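Tyrosine--tRNA ligase, mitochondrial (PDB 5IHX) probably joins L-tyrosine to mitochondrial tRNA(Tyr) at the expense of ATP, as a class I aminoacyl-tRNA synthetase that pairs with a second copy. Local coordinates at residues S109-P114 and S211-T216. Sequence-based numbering, arbitrary orientation.
Sequences SRVGDP and SFAEFT. With TYR (tyrosine), chain C.
Val-111 and Pro-114 pack against the first turn of helix 212-229. The contact lies in the class I catalytic domain, of Rossmann-type fold, and joins helix 108-111 and the loop after it to that helix. The tight part lies at Val-111. Its CG1 is anti to the backbone N (chi1 175°) and sits 3.3 Å from Ala-213 O. The same methyl is 4.1 Å from Ala-213 CB. Pro-114 takes the next place along the helix, with its ring atom CG 3.6 Å from Glu-214 O. The packing is looser between them, at Gly-112, whose O stays 4.4 Å from Glu-214 CG. Gly-112 has positive phi and turns the chain out of helix 108-111 toward Asp-113.

The helix start is held from within by a capping box. Glu-214 N donates to Ser-211 OG over 3.1 Å. In return, Ser-211 N donates to the anti lone pair of Glu-214 OE1, nearly straight at 177°. Glu-214 OE2 forms a salt bridge with Arg-203. Phe-212 and Thr-216 pack on Thr-216 and Phe-212 of the second subunit, so this helix start also belongs to the dimer interface.

The side chain of Asp-113 sets off away from 211-216; its carboxylate reaches the tyrosine pocket. Its OD1 accepts from the amino N of bound tyrosine at 2.8 Å and also bonds Gln-242. Asp-113 OD2 accepts from Thr-115 N, which helps fix the carboxylate. The segments meet by van der Waals packing, partly on backbone carbonyl oxygens. The side chains of Ser-211 and Glu-214 serve the helix cap, and that of Asp-113 the ligand.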
loop_
_atom_site.group_PDB
_atom_site.type_symbol
_atom_site.label_atom_id
_atom_site.label_comp_id
_atom_site.label_asym_id
_atom_site.label_seq_id
_atom_site.Cartn_x
_atom_site.Cartn_y
_atom_site.Cartn_z
ATOM N N SER A 109 12.285 5.188 -4.097
ATOM C CA SER A 109 13.481 4.467 -4.518
ATOM C C SER A 109 13.575 3.114 -3.817
ATOM O O SER A 109 14.188 2.182 -4.334
ATOM C CB SER A 109 14.736 5.297 -4.246
ATOM O OG SER A 109 14.905 5.538 -2.860
ATOM N N ARG A 110 12.969 3.016 -2.637
ATOM C CA ARG A 110 12.928 1.754 -1.905
ATOM C C ARG A 110 12.144 0.711 -2.697
ATOM O O ARG A 110 12.529 -0.456 -2.755
ATOM C CB ARG A 110 12.300 1.945 -0.522
ATOM C CG ARG A 110 13.051 2.905 0.387
ATOM C CD ARG A 110 12.382 3.000 1.750
ATOM N NE ARG A 110 13.023 3.979 2.623
ATOM C CZ ARG A 110 12.614 4.260 3.855
ATOM N N VAL A 111 11.044 1.144 -3.307
ATOM C CA VAL A 111 10.217 0.266 -4.132
ATOM C C VAL A 111 10.894 -0.013 -5.472
ATOM O O VAL A 111 11.105 -1.169 -5.842
ATOM C CB VAL A 111 8.822 0.882 -4.376
ATOM C CG1 VAL A 111 8.004 0.026 -5.341
ATOM C CG2 VAL A 111 8.083 1.049 -3.059
ATOM N N GLY A 112 11.227 1.053 -6.195
ATOM C CA GLY A 112 11.890 0.937 -7.483
ATOM C C GLY A 112 10.916 0.997 -8.644
ATOM O O GLY A 112 9.999 0.182 -8.739
ATOM N N ASP A 113 11.116 1.970 -9.528
ATOM C CA ASP A 113 10.250 2.148 -10.689
ATOM C C ASP A 113 10.396 0.970 -11.658
ATOM O O ASP A 113 11.479 0.752 -12.201
ATOM C CB ASP A 113 10.582 3.459 -11.406
ATOM C CG ASP A 113 9.506 3.872 -12.391
ATOM O OD1 ASP A 113 9.465 5.064 -12.764
ATOM O OD2 ASP A 113 8.697 3.007 -12.786
ATOM N N PRO A 114 9.308 0.207 -11.880
ATOM C CA PRO A 114 9.408 -0.975 -12.748
ATOM C C PRO A 114 9.509 -0.669 -14.244
ATOM O O PRO A 114 9.760 -1.588 -15.024
ATOM C CB PRO A 114 8.106 -1.731 -12.453
ATOM C CG PRO A 114 7.151 -0.678 -12.028
ATOM C CD PRO A 114 7.969 0.323 -11.269
ATOM N N SER A 211 6.093 -7.808 -8.423
ATOM C CA SER A 211 5.620 -7.734 -7.042
ATOM C C SER A 211 4.464 -6.749 -6.877
ATOM O O SER A 211 4.198 -5.929 -7.757
ATOM C CB SER A 211 6.764 -7.340 -6.109
ATOM O OG SER A 211 7.027 -5.950 -6.191
ATOM N N PHE A 212 3.786 -6.837 -5.737
ATOM C CA PHE A 212 2.694 -5.926 -5.417
ATOM C C PHE A 212 3.229 -4.514 -5.225
ATOM O O PHE A 212 2.611 -3.540 -5.655
ATOM C CB PHE A 212 1.956 -6.388 -4.157
ATOM C CG PHE A 212 0.742 -5.565 -3.831
ATOM C CD1 PHE A 212 -0.503 -5.914 -4.325
ATOM C CD2 PHE A 212 0.848 -4.439 -3.030
ATOM C CE1 PHE A 212 -1.622 -5.157 -4.025
ATOM C CE2 PHE A 212 -0.266 -3.677 -2.729
ATOM C CZ PHE A 212 -1.503 -4.038 -3.226
ATOM N N ALA A 213 4.384 -4.412 -4.573
ATOM C CA ALA A 213 5.050 -3.128 -4.371
ATOM C C ALA A 213 5.301 -2.413 -5.697
ATOM O O ALA A 213 4.995 -1.227 -5.836
ATOM C CB ALA A 213 6.356 -3.329 -3.623
ATOM N N GLU A 214 5.854 -3.135 -6.666
ATOM C CA GLU A 214 6.122 -2.569 -7.987
ATOM C C GLU A 214 4.832 -2.133 -8.667
ATOM O O GLU A 214 4.773 -1.075 -9.294
ATOM C CB GLU A 214 6.857 -3.577 -8.873
ATOM C CG GLU A 214 8.285 -3.870 -8.444
ATOM C CD GLU A 214 8.938 -4.936 -9.307
ATOM O OE1 GLU A 214 8.441 -6.083 -9.315
ATOM O OE2 GLU A 214 9.943 -4.627 -9.981
ATOM N N PHE A 215 3.805 -2.965 -8.540
ATOM C CA PHE A 215 2.496 -2.689 -9.121
ATOM C C PHE A 215 1.907 -1.400 -8.547
ATOM O O PHE A 215 1.124 -0.718 -9.206
ATOM C CB PHE A 215 1.563 -3.879 -8.870
ATOM C CG PHE A 215 0.264 -3.812 -9.621
ATOM C CD1 PHE A 215 0.244 -3.861 -11.004
ATOM C CD2 PHE A 215 -0.941 -3.737 -8.940
ATOM C CE1 PHE A 215 -0.951 -3.811 -11.698
ATOM C CE2 PHE A 215 -2.141 -3.691 -9.627
ATOM C CZ PHE A 215 -2.146 -3.729 -11.009
ATOM N N THR A 216 2.304 -1.072 -7.321
ATOM C CA THR A 216 1.790 0.100 -6.619
ATOM C C THR A 216 2.556 1.381 -6.964
ATOM O O THR A 216 2.068 2.483 -6.720
ATOM C CB THR A 216 1.849 -0.116 -5.086
ATOM O OG1 THR A 216 1.234 -1.364 -4.748
ATOM C CG2 THR A 216 1.149 1.010 -4.330
HETATM N N TYR C . 9.840 7.448 -11.302
HETATM C CA TYR C . 10.863 8.410 -11.803
HETATM C C TYR C . 12.083 7.674 -12.345
HETATM O O TYR C . 12.794 8.173 -13.220
HETATM C CB TYR C . 11.284 9.372 -10.690
HETATM C CG TYR C . 10.118 10.009 -9.976
HETATM C CD1 TYR C . 9.274 10.894 -10.636
HETATM C CD2 TYR C . 9.856 9.725 -8.641
HETATM C CE1 TYR C . 8.208 11.479 -9.989
HETATM C CE2 TYR C . 8.791 10.305 -7.986
HETATM C CZ TYR C . 7.971 11.183 -8.664
HETATM O OH TYR C . 6.907 11.763 -8.017
HETATM O OXT TYR C . 12.388 6.562 -11.914
#